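Local coordinates for methyltransferase small domain-containing protein (Thermoplasma acidophilum, PDB 1NE2), which is of unconfirmed function but is probably a transferase, with the Rossmann-like fold of the AdoMet-dependent methyltransferases, at residues R92-G96 with V97-V101; K149-D152 with F153-E157; T173-R176 with I177-H180. All coordinates share one frame; numbering follows the deposited sequence.

Interaction 1: R92-G96 with V97-V101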
ATOM      1  N   ARG B  92      -5.230  10.514 -13.859  1.00 27.10           N
ATOM      2  CA  ARG B  92      -5.674  10.230 -15.213  1.00 30.95           C
ATOM      3  C   ARG B  92      -4.664   9.348 -15.929  1.00 29.96           C
ATOM      4  O   ARG B  92      -5.030   8.587 -16.825  1.00 31.56           O
ATOM      5  CB  ARG B  92      -5.869  11.519 -16.004  1.00 31.29           C
ATOM      6  CG  ARG B  92      -6.975  12.393 -15.477  1.00 36.20           C
ATOM      7  CD  ARG B  92      -7.382  13.398 -16.524  1.00 38.27           C
ATOM      8  NE  ARG B  92      -8.256  14.422 -15.973  1.00 41.25           N
ATOM      9  CZ  ARG B  92      -8.808  15.388 -16.694  1.00 38.76           C
ATOM     10  NH1 ARG B  92      -8.577  15.455 -17.998  1.00 38.45           N
ATOM     11  NH2 ARG B  92      -9.581  16.291 -16.108  1.00 39.29           N
ATOM     12  N   ASN B  93      -3.396   9.448 -15.542  1.00 30.04           N
ATOM     13  CA  ASN B  93      -2.366   8.634 -16.177  1.00 29.37           C
ATOM     14  C   ASN B  93      -2.514   7.162 -15.826  1.00 30.44           C
ATOM     15  O   ASN B  93      -2.333   6.295 -16.685  1.00 29.91           O
ATOM     16  CB  ASN B  93      -0.967   9.129 -15.802  1.00 29.46           C
ATOM     17  CG  ASN B  93      -0.560  10.357 -16.594  1.00 30.06           C
ATOM     18  OD1 ASN B  93      -1.008  10.548 -17.725  1.00 30.63           O
ATOM     19  ND2 ASN B  93       0.304  11.183 -16.015  1.00 28.59           N
ATOM     20  N   CYS B  94      -2.836   6.871 -14.569  1.00 28.02           N
ATOM     21  CA  CYS B  94      -3.024   5.488 -14.148  1.00 27.24           C
ATOM     22  C   CYS B  94      -3.957   5.368 -12.949  1.00 29.22           C
ATOM     23  O   CYS B  94      -3.536   5.449 -11.796  1.00 28.17           O
ATOM     24  CB  CYS B  94      -1.668   4.821 -13.861  1.00 27.34           C
ATOM     25  SG  CYS B  94      -0.562   5.620 -12.650  1.00 28.09           S
ATOM     26  N   GLY B  95      -5.236   5.147 -13.240  1.00 28.86           N
ATOM     27  CA  GLY B  95      -6.242   5.038 -12.197  1.00 29.12           C
ATOM     28  C   GLY B  95      -6.101   3.899 -11.204  1.00 27.28           C
ATOM     29  O   GLY B  95      -6.679   3.955 -10.117  1.00 28.34           O
ATOM     30  N   GLY B  96      -5.344   2.868 -11.566  1.00 26.30           N
ATOM     31  CA  GLY B  96      -5.164   1.733 -10.676  1.00 24.79           C
ATOM     32  C   GLY B  96      -4.308   2.047  -9.464  1.00 23.09           C
ATOM     33  O   GLY B  96      -4.249   1.269  -8.509  1.00 23.41           O
ATOM     34  N   VAL B  97      -3.637   3.192  -9.502  1.00 20.26           N
ATOM     35  CA  VAL B  97      -2.774   3.612  -8.406  1.00 18.48           C
ATOM     36  C   VAL B  97      -3.522   4.459  -7.385  1.00 19.30           C
ATOM     37  O   VAL B  97      -4.385   5.268  -7.740  1.00 19.71           O
ATOM     38  CB  VAL B  97      -1.583   4.433  -8.928  1.00 18.23           C
ATOM     39  CG1 VAL B  97      -0.858   5.104  -7.769  1.00 19.49           C
ATOM     40  CG2 VAL B  97      -0.629   3.529  -9.708  1.00 21.32           C
ATOM     41  N   ASN B  98      -3.181   4.264  -6.116  1.00 16.04           N
ATOM     42  CA  ASN B  98      -3.786   5.013  -5.026  1.00 17.51           C
ATOM     43  C   ASN B  98      -3.060   6.355  -4.879  1.00 17.91           C
ATOM     44  O   ASN B  98      -2.112   6.479  -4.101  1.00 17.27           O
ATOM     45  CB  ASN B  98      -3.693   4.188  -3.731  1.00 15.98           C
ATOM     46  CG  ASN B  98      -4.183   4.947  -2.510  1.00 17.96           C
ATOM     47  OD1 ASN B  98      -5.117   5.754  -2.591  1.00 14.82           O
ATOM     48  ND2 ASN B  98      -3.561   4.681  -1.364  1.00 18.56           N
ATOM     49  N   PHE B  99      -3.500   7.352  -5.648  1.00 17.33           N
ATOM     50  CA  PHE B  99      -2.909   8.690  -5.602  1.00 18.05           C
ATOM     51  C   PHE B  99      -3.582   9.559  -4.547  1.00 19.87           C
ATOM     52  O   PHE B  99      -4.788   9.474  -4.336  1.00 19.49           O
ATOM     53  CB  PHE B  99      -3.043   9.386  -6.959  1.00 18.81           C
ATOM     54  CG  PHE B  99      -2.081   8.892  -7.997  1.00 18.38           C
ATOM     55  CD1 PHE B  99      -0.722   9.181  -7.902  1.00 16.79           C
ATOM     56  CD2 PHE B  99      -2.536   8.156  -9.085  1.00 18.30           C
ATOM     57  CE1 PHE B  99       0.167   8.747  -8.880  1.00 19.79           C
ATOM     58  CE2 PHE B  99      -1.656   7.717 -10.067  1.00 19.92           C
ATOM     59  CZ  PHE B  99      -0.303   8.014  -9.966  1.00 18.87           C
HETATM   60  N   MSE B 100      -2.796  10.407  -3.895  1.00 19.73           N
HETATM   61  CA  MSE B 100      -3.326  11.289  -2.868  1.00 21.32           C
HETATM   62  C   MSE B 100      -2.491  12.550  -2.736  1.00 22.07           C
HETATM   63  O   MSE B 100      -1.292  12.551  -3.014  1.00 20.29           O
HETATM   64  CB  MSE B 100      -3.344  10.562  -1.523  1.00 27.31           C
HETATM   65  CG  MSE B 100      -1.979  10.006  -1.141  1.00 33.45           C
HETATM   66 SE   MSE B 100      -2.000   9.013   0.499  0.65 49.25          SE
HETATM   67  CE  MSE B 100      -2.862   7.419  -0.151  1.00 46.02           C
ATOM     68  N   VAL B 101      -3.142  13.633  -2.323  1.00 21.94           N
ATOM     69  CA  VAL B 101      -2.447  14.888  -2.099  1.00 22.32           C
ATOM     70  C   VAL B 101      -2.055  14.817  -0.629  1.00 22.56           C
ATOM     71  O   VAL B 101      -2.895  14.534   0.226  1.00 24.91           O
ATOM     72  CB  VAL B 101      -3.376  16.107  -2.317  1.00 24.30           C
ATOM     73  CG1 VAL B 101      -2.622  17.394  -2.016  1.00 22.90           C
ATOM     74  CG2 VAL B 101      -3.890  16.121  -3.749  1.00 21.14           C
TER
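Cys94 meets Phe99 at the rim of its ring. SG lies in the ring plane, 4.7 Å from the centroid of Phe99 and 82° off the ring normal, with CE2 of Phe99 nearest at 3.5 Å. The carbonyl oxygen of Cys94 comes to the same corner, Cys94 O standing 3.4 Å from Phe99 CE2 close to the plane, so sulfur and oxygen of one residue both approach the ring edge. Val97 takes a different side: its CG1 sits over the centre of one ring face, 3.5 Å above the plane. The two methyls of Val97 divide the work. With CG1 anti to the backbone N (chi1 168°), CG2 is turned to the cysteine and packs 3.6 Å from Cys94 SG. The sulfur thus touches both a valine methyl and the aromatic edge, and its covalent partner is Cys67 of helix 64-71, in a disulfide. In the backbone, Val97 N donates to Cys94 O at 3.2 Å, closing a type I beta turn through Gly95 and Gly96; the donor stands above the carbonyl plane. Asn98 points away, and its ND2 donates to the backbone oxygen of Glu75 of the second subunit and is also hydrogen-bonded to Thr78 OG1. Phe99 also packs on Ala90 and Ala79. This is the helix-to-strand turn of a beta-alpha-beta unit, strand 76-81, helix 84-93, strand 98-101, in a Rossmann-like methyltransferase fold.

Interaction 2: K149-D152 with F153-E157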
ATOM      1  N   LYS B 149      24.732  15.835  -6.610  1.00 32.09           N
ATOM      2  CA  LYS B 149      25.315  16.782  -5.664  1.00 36.21           C
ATOM      3  C   LYS B 149      24.946  16.438  -4.223  1.00 37.19           C
ATOM      4  O   LYS B 149      25.616  16.868  -3.286  1.00 36.51           O
ATOM      5  CB  LYS B 149      24.866  18.211  -5.977  1.00 38.32           C
ATOM      6  CG  LYS B 149      25.398  18.768  -7.288  1.00 45.98           C
ATOM      7  CD  LYS B 149      25.258  20.286  -7.345  1.00 51.74           C
ATOM      8  CE  LYS B 149      23.817  20.728  -7.137  1.00 54.75           C
ATOM      9  NZ  LYS B 149      23.679  22.212  -7.118  1.00 58.53           N
ATOM     10  N   ALA B 150      23.876  15.670  -4.046  1.00 38.15           N
ATOM     11  CA  ALA B 150      23.441  15.276  -2.708  1.00 38.45           C
ATOM     12  C   ALA B 150      24.000  13.900  -2.351  1.00 38.23           C
ATOM     13  O   ALA B 150      23.696  13.346  -1.293  1.00 36.09           O
ATOM     14  CB  ALA B 150      21.919  15.255  -2.642  1.00 38.09           C
ATOM     15  N   ARG B 151      24.830  13.366  -3.242  1.00 37.74           N
ATOM     16  CA  ARG B 151      25.434  12.046  -3.085  1.00 37.44           C
ATOM     17  C   ARG B 151      26.079  11.775  -1.724  1.00 37.02           C
ATOM     18  O   ARG B 151      25.757  10.787  -1.061  1.00 33.48           O
ATOM     19  CB  ARG B 151      26.469  11.834  -4.191  1.00 41.34           C
ATOM     20  CG  ARG B 151      26.825  10.389  -4.445  1.00 46.13           C
ATOM     21  CD  ARG B 151      27.725  10.261  -5.661  1.00 49.92           C
ATOM     22  NE  ARG B 151      27.843   8.873  -6.097  1.00 56.62           N
ATOM     23  CZ  ARG B 151      28.560   8.474  -7.141  1.00 59.21           C
ATOM     24  NH1 ARG B 151      29.234   9.360  -7.864  1.00 62.17           N
ATOM     25  NH2 ARG B 151      28.596   7.189  -7.469  1.00 60.59           N
ATOM     26  N   ASP B 152      26.998  12.644  -1.315  1.00 35.51           N
ATOM     27  CA  ASP B 152      27.688  12.468  -0.041  1.00 35.97           C
ATOM     28  C   ASP B 152      26.720  12.467   1.136  1.00 33.13           C
ATOM     29  O   ASP B 152      26.766  11.577   1.988  1.00 34.09           O
ATOM     30  CB  ASP B 152      28.733  13.569   0.154  1.00 39.26           C
ATOM     31  CG  ASP B 152      29.815  13.542  -0.911  1.00 44.44           C
ATOM     32  OD1 ASP B 152      30.447  12.480  -1.092  1.00 45.35           O
ATOM     33  OD2 ASP B 152      30.036  14.585  -1.562  1.00 48.55           O
ATOM     34  N   PHE B 153      25.847  13.466   1.176  1.00 30.17           N
ATOM     35  CA  PHE B 153      24.864  13.582   2.245  1.00 31.00           C
ATOM     36  C   PHE B 153      23.951  12.358   2.284  1.00 29.30           C
ATOM     37  O   PHE B 153      23.720  11.780   3.344  1.00 27.48           O
ATOM     38  CB  PHE B 153      24.016  14.839   2.050  1.00 33.68           C
ATOM     39  CG  PHE B 153      22.896  14.979   3.046  1.00 37.53           C
ATOM     40  CD1 PHE B 153      23.166  15.175   4.396  1.00 39.46           C
ATOM     41  CD2 PHE B 153      21.569  14.919   2.630  1.00 39.67           C
ATOM     42  CE1 PHE B 153      22.131  15.311   5.320  1.00 40.89           C
ATOM     43  CE2 PHE B 153      20.526  15.052   3.545  1.00 40.34           C
ATOM     44  CZ  PHE B 153      20.808  15.249   4.892  1.00 40.67           C
ATOM     45  N   LEU B 154      23.432  11.969   1.126  1.00 28.81           N
ATOM     46  CA  LEU B 154      22.534  10.821   1.060  1.00 27.39           C
ATOM     47  C   LEU B 154      23.196   9.517   1.478  1.00 24.66           C
ATOM     48  O   LEU B 154      22.617   8.750   2.243  1.00 27.15           O
ATOM     49  CB  LEU B 154      21.946  10.692  -0.348  1.00 26.83           C
ATOM     50  CG  LEU B 154      20.963  11.804  -0.721  1.00 28.35           C
ATOM     51  CD1 LEU B 154      20.449  11.576  -2.131  1.00 30.77           C
ATOM     52  CD2 LEU B 154      19.802  11.828   0.272  1.00 29.32           C
ATOM     53  N   ARG B 155      24.403   9.260   0.987  1.00 23.70           N
ATOM     54  CA  ARG B 155      25.106   8.038   1.347  1.00 26.19           C
ATOM     55  C   ARG B 155      25.294   7.976   2.860  1.00 26.84           C
ATOM     56  O   ARG B 155      25.061   6.939   3.486  1.00 25.97           O
ATOM     57  CB  ARG B 155      26.465   7.981   0.650  1.00 27.81           C
ATOM     58  CG  ARG B 155      27.282   6.744   0.981  1.00 32.37           C
ATOM     59  CD  ARG B 155      28.599   6.750   0.226  1.00 37.13           C
ATOM     60  NE  ARG B 155      29.312   8.011   0.405  1.00 45.19           N
ATOM     61  CZ  ARG B 155      29.594   8.864  -0.576  1.00 44.58           C
ATOM     62  NH1 ARG B 155      29.229   8.599  -1.823  1.00 42.29           N
ATOM     63  NH2 ARG B 155      30.243   9.989  -0.307  1.00 46.56           N
ATOM     64  N   ARG B 156      25.697   9.098   3.448  1.00 27.81           N
ATOM     65  CA  ARG B 156      25.913   9.164   4.889  1.00 29.02           C
ATOM     66  C   ARG B 156      24.622   8.818   5.625  1.00 27.67           C
ATOM     67  O   ARG B 156      24.599   7.929   6.477  1.00 26.07           O
ATOM     68  CB  ARG B 156      26.361  10.570   5.297  1.00 29.89           C
ATOM     69  CG  ARG B 156      26.822  10.689   6.742  1.00 33.65           C
ATOM     70  CD  ARG B 156      26.940  12.148   7.156  1.00 35.22           C
ATOM     71  NE  ARG B 156      25.634  12.727   7.473  1.00 35.33           N
ATOM     72  CZ  ARG B 156      25.417  14.022   7.675  1.00 36.17           C
ATOM     73  NH1 ARG B 156      26.418  14.889   7.589  1.00 37.26           N
ATOM     74  NH2 ARG B 156      24.199  14.452   7.976  1.00 35.30           N
ATOM     75  N   GLU B 157      23.551   9.528   5.286  1.00 25.27           N
ATOM     76  CA  GLU B 157      22.255   9.314   5.923  1.00 26.18           C
ATOM     77  C   GLU B 157      21.677   7.917   5.703  1.00 26.16           C
ATOM     78  O   GLU B 157      21.175   7.296   6.643  1.00 24.20           O
ATOM     79  CB  GLU B 157      21.246  10.363   5.441  1.00 27.93           C
ATOM     80  CG  GLU B 157      21.546  11.786   5.898  1.00 32.45           C
ATOM     81  CD  GLU B 157      21.775  11.883   7.399  1.00 36.89           C
ATOM     82  OE1 GLU B 157      22.950  11.976   7.821  1.00 42.11           O
ATOM     83  OE2 GLU B 157      20.783  11.853   8.158  1.00 36.67           O
TER
HETATM   84  O   HOH W   1      25.973  15.771  -0.516  1.00 39.27           O
HETATM   85  O   HOH W   2      29.360  10.097   2.725  1.00 45.58           O
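Ala150, preceded by a Lys149 O that a water bridges to Phe153 N, hands its carbonyl oxygen to Leu154 N at 2.8 Å, the donor lying nearly in line with the C=O bond, and its CB packs 4.0 Å from Leu154 CD1. Arg151 O accepts from Arg155 N at 2.9 Å. These i to i+4 bonds make the first turn of helix 151-161, which lays Leu154 against Phe193 of strand 187-197. The extended side chain of Arg151 reaches Glu167, which also binds Arg155 NH1; the shared carboxylate probably offsets the closeness of the two guanidinium groups, whose planes are 49° apart. Asp152 lies alongside Arg155, both pointing the same way. Arg155 bends at its third torsion (chi3 51°), bringing NH2 back to the anti lone pair of Asp152 OD1 at 2.6 Å, a salt bridge with an N-H...O angle of only 131°. A methionine in place of Arg155 would probably leave Asp152 without its charged mate and take one of the two arginines from Glu167. Asp152 O accepts from Arg156 N at 3.1 Å and from a water that in turn accepts from Arg155 NE.

Interaction 3: T173-R176 with I177-H180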
ATOM      1  N   THR B 173      20.939  14.370 -19.472  1.00 24.26           N
ATOM      2  CA  THR B 173      21.289  15.433 -20.406  1.00 23.92           C
ATOM      3  C   THR B 173      20.900  16.822 -19.920  1.00 22.54           C
ATOM      4  O   THR B 173      19.860  17.005 -19.296  1.00 23.52           O
ATOM      5  CB  THR B 173      20.618  15.201 -21.781  1.00 25.20           C
ATOM      6  OG1 THR B 173      21.221  14.069 -22.418  1.00 25.26           O
ATOM      7  CG2 THR B 173      20.774  16.431 -22.676  1.00 27.59           C
ATOM      8  N   VAL B 174      21.756  17.799 -20.195  1.00 21.40           N
ATOM      9  CA  VAL B 174      21.453  19.178 -19.846  1.00 24.58           C
ATOM     10  C   VAL B 174      21.201  19.881 -21.176  1.00 23.54           C
ATOM     11  O   VAL B 174      22.121  20.016 -21.993  1.00 23.14           O
ATOM     12  CB  VAL B 174      22.636  19.876 -19.143  1.00 26.19           C
ATOM     13  CG1 VAL B 174      22.276  21.332 -18.843  1.00 26.70           C
ATOM     14  CG2 VAL B 174      22.979  19.145 -17.860  1.00 28.20           C
ATOM     15  N   PRO B 175      19.950  20.311 -21.430  1.00 24.05           N
ATOM     16  CA  PRO B 175      19.654  20.998 -22.692  1.00 23.54           C
ATOM     17  C   PRO B 175      20.642  22.136 -22.932  1.00 26.67           C
ATOM     18  O   PRO B 175      21.033  22.838 -21.996  1.00 27.39           O
ATOM     19  CB  PRO B 175      18.230  21.507 -22.480  1.00 22.81           C
ATOM     20  CG  PRO B 175      17.624  20.438 -21.616  1.00 23.30           C
ATOM     21  CD  PRO B 175      18.736  20.180 -20.605  1.00 23.05           C
ATOM     22  N   ARG B 176      21.049  22.318 -24.181  1.00 25.74           N
ATOM     23  CA  ARG B 176      21.993  23.376 -24.500  1.00 25.54           C
ATOM     24  C   ARG B 176      21.430  24.738 -24.113  1.00 27.17           C
ATOM     25  O   ARG B 176      22.182  25.658 -23.798  1.00 27.15           O
ATOM     26  CB  ARG B 176      22.352  23.340 -25.985  1.00 23.99           C
ATOM     27  CG  ARG B 176      23.203  22.131 -26.356  1.00 21.78           C
ATOM     28  CD  ARG B 176      23.780  22.226 -27.762  1.00 26.92           C
ATOM     29  NE  ARG B 176      24.767  21.170 -27.984  1.00 27.61           N
ATOM     30  CZ  ARG B 176      24.470  19.898 -28.229  1.00 30.87           C
ATOM     31  NH1 ARG B 176      23.202  19.506 -28.298  1.00 24.49           N
ATOM     32  NH2 ARG B 176      25.445  19.006 -28.380  1.00 30.92           N
ATOM     33  N   ILE B 177      20.106  24.861 -24.111  1.00 26.34           N
ATOM     34  CA  ILE B 177      19.485  26.131 -23.746  1.00 27.31           C
ATOM     35  C   ILE B 177      19.767  26.476 -22.283  1.00 29.70           C
ATOM     36  O   ILE B 177      19.582  27.620 -21.862  1.00 29.07           O
ATOM     37  CB  ILE B 177      17.957  26.113 -23.976  1.00 27.06           C
ATOM     38  CG1 ILE B 177      17.300  25.040 -23.110  1.00 28.33           C
ATOM     39  CG2 ILE B 177      17.657  25.868 -25.449  1.00 24.85           C
ATOM     40  CD1 ILE B 177      15.788  24.995 -23.262  1.00 32.01           C
ATOM     41  N   TYR B 178      20.218  25.492 -21.511  1.00 29.82           N
ATOM     42  CA  TYR B 178      20.533  25.723 -20.104  1.00 32.90           C
ATOM     43  C   TYR B 178      22.039  25.674 -19.837  1.00 37.23           C
ATOM     44  O   TYR B 178      22.474  25.723 -18.686  1.00 37.18           O
ATOM     45  CB  TYR B 178      19.811  24.709 -19.209  1.00 29.74           C
ATOM     46  CG  TYR B 178      18.303  24.806 -19.262  1.00 31.08           C
ATOM     47  CD1 TYR B 178      17.664  26.046 -19.253  1.00 28.53           C
ATOM     48  CD2 TYR B 178      17.510  23.658 -19.318  1.00 31.94           C
ATOM     49  CE1 TYR B 178      16.275  26.144 -19.300  1.00 32.92           C
ATOM     50  CE2 TYR B 178      16.114  23.746 -19.364  1.00 33.29           C
ATOM     51  CZ  TYR B 178      15.507  24.991 -19.356  1.00 31.22           C
ATOM     52  OH  TYR B 178      14.137  25.090 -19.406  1.00 33.84           O
ATOM     53  N   ARG B 179      22.831  25.572 -20.901  1.00 40.45           N
ATOM     54  CA  ARG B 179      24.283  25.548 -20.760  1.00 45.31           C
ATOM     55  C   ARG B 179      24.815  26.966 -20.924  1.00 49.93           C
ATOM     56  O   ARG B 179      24.173  27.806 -21.557  1.00 50.71           O
ATOM     57  CB  ARG B 179      24.922  24.635 -21.807  1.00 42.92           C
ATOM     58  CG  ARG B 179      24.520  23.178 -21.689  1.00 38.48           C
ATOM     59  CD  ARG B 179      25.302  22.321 -22.666  1.00 36.36           C
ATOM     60  NE  ARG B 179      24.565  21.110 -23.007  1.00 30.85           N
ATOM     61  CZ  ARG B 179      24.971  20.212 -23.898  1.00 32.15           C
ATOM     62  NH1 ARG B 179      26.121  20.380 -24.543  1.00 27.17           N
ATOM     63  NH2 ARG B 179      24.215  19.150 -24.153  1.00 24.50           N
ATOM     64  N   HIS B 180      25.991  27.225 -20.365  1.00 55.41           N
ATOM     65  CA  HIS B 180      26.586  28.554 -20.431  1.00 60.97           C
ATOM     66  C   HIS B 180      27.748  28.659 -21.413  1.00 62.35           C
ATOM     67  O   HIS B 180      28.238  29.756 -21.680  1.00 62.64           O
ATOM     68  CB  HIS B 180      27.041  28.972 -19.032  1.00 64.65           C
ATOM     69  CG  HIS B 180      26.010  28.732 -17.973  1.00 68.91           C
ATOM     70  ND1 HIS B 180      24.752  29.295 -18.018  1.00 70.61           N
ATOM     71  CD2 HIS B 180      26.040  27.969 -16.855  1.00 70.76           C
ATOM     72  CE1 HIS B 180      24.052  28.887 -16.975  1.00 71.33           C
ATOM     73  NE2 HIS B 180      24.810  28.082 -16.253  1.00 71.97           N
TER
HETATM   74  O   HOH W   3      28.029  18.567 -26.319  1.00 28.13           O
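Arg179 reaches back along the chain to the carbonyl of Val174, and this side-on grip ties the two ends of the turn. Both NE and NH2 of Arg179 donate to that one oxygen, NE to Val174 O at 2.9 Å and NH2 to Val174 O at 3.1 Å. The oxygen lies in the guanidinium plane, while the two donors approach it from opposite faces of the carbonyl plane. The NE bond is the straighter, at 158° against 139°. An extended chain from CG to NE gives Arg179 the length for this reach. Two backbone bonds curl the chain: Tyr178 N to Pro175 O at 2.8 Å and Arg179 N to Arg176 O at 3.0 Å, each donor standing above the carbonyl plane.

Between the arginines, an aliphatic carbon meets a flat charged group. Arg176 and Arg179 run side by side, pointing the same way, and CG of Arg176 lies over the centre of the Arg179 guanidinium, 3.6 Å from its CZ. Their charged ends are also near, Arg176 NE standing 3.8 Å from Arg179 NH1. A water accepts a hydrogen bond from Arg179 NH1 and a weak one from Arg176 NH2, and probably eases the repulsion.

Apolar contacts gather round Pro175. Its CB touches Ile177 CG1 at 3.7 Å, and three of its ring carbons face Tyr178 CD2. Ile177 CG1, placed between the backbone N and the carbonyl carbon (chi1 61°), lies over the centre of the Tyr178 ring. Val174 CG1 packs more loosely on Tyr178 CB and Arg179 CG. The i to i+3 backbone bonds are those of a short 3-10 turn, here in the surface loop joining antiparallel strands 162-173 and 187-197.

From the N terminus the three contacts come in series; none nests in or crosses another. Interaction 1 closes the turn from helix 84-93 into strand 98-101, an outermost strand of the sheet within this chain. On the opposite side of the chain's centre, interaction 2 starts helix 151-161 after strand 142-147; its centre is about 30 Å from that of interaction 1. That helix leads into strand 162-173, the other outermost strand, and interaction 3 folds the loop by which the chain turns back into strand 187-197. Interactions 2 and 3 lie about 11 Å apart at their nearest atoms and do not touch; the strands 162-173 and 187-197 connect their surroundings.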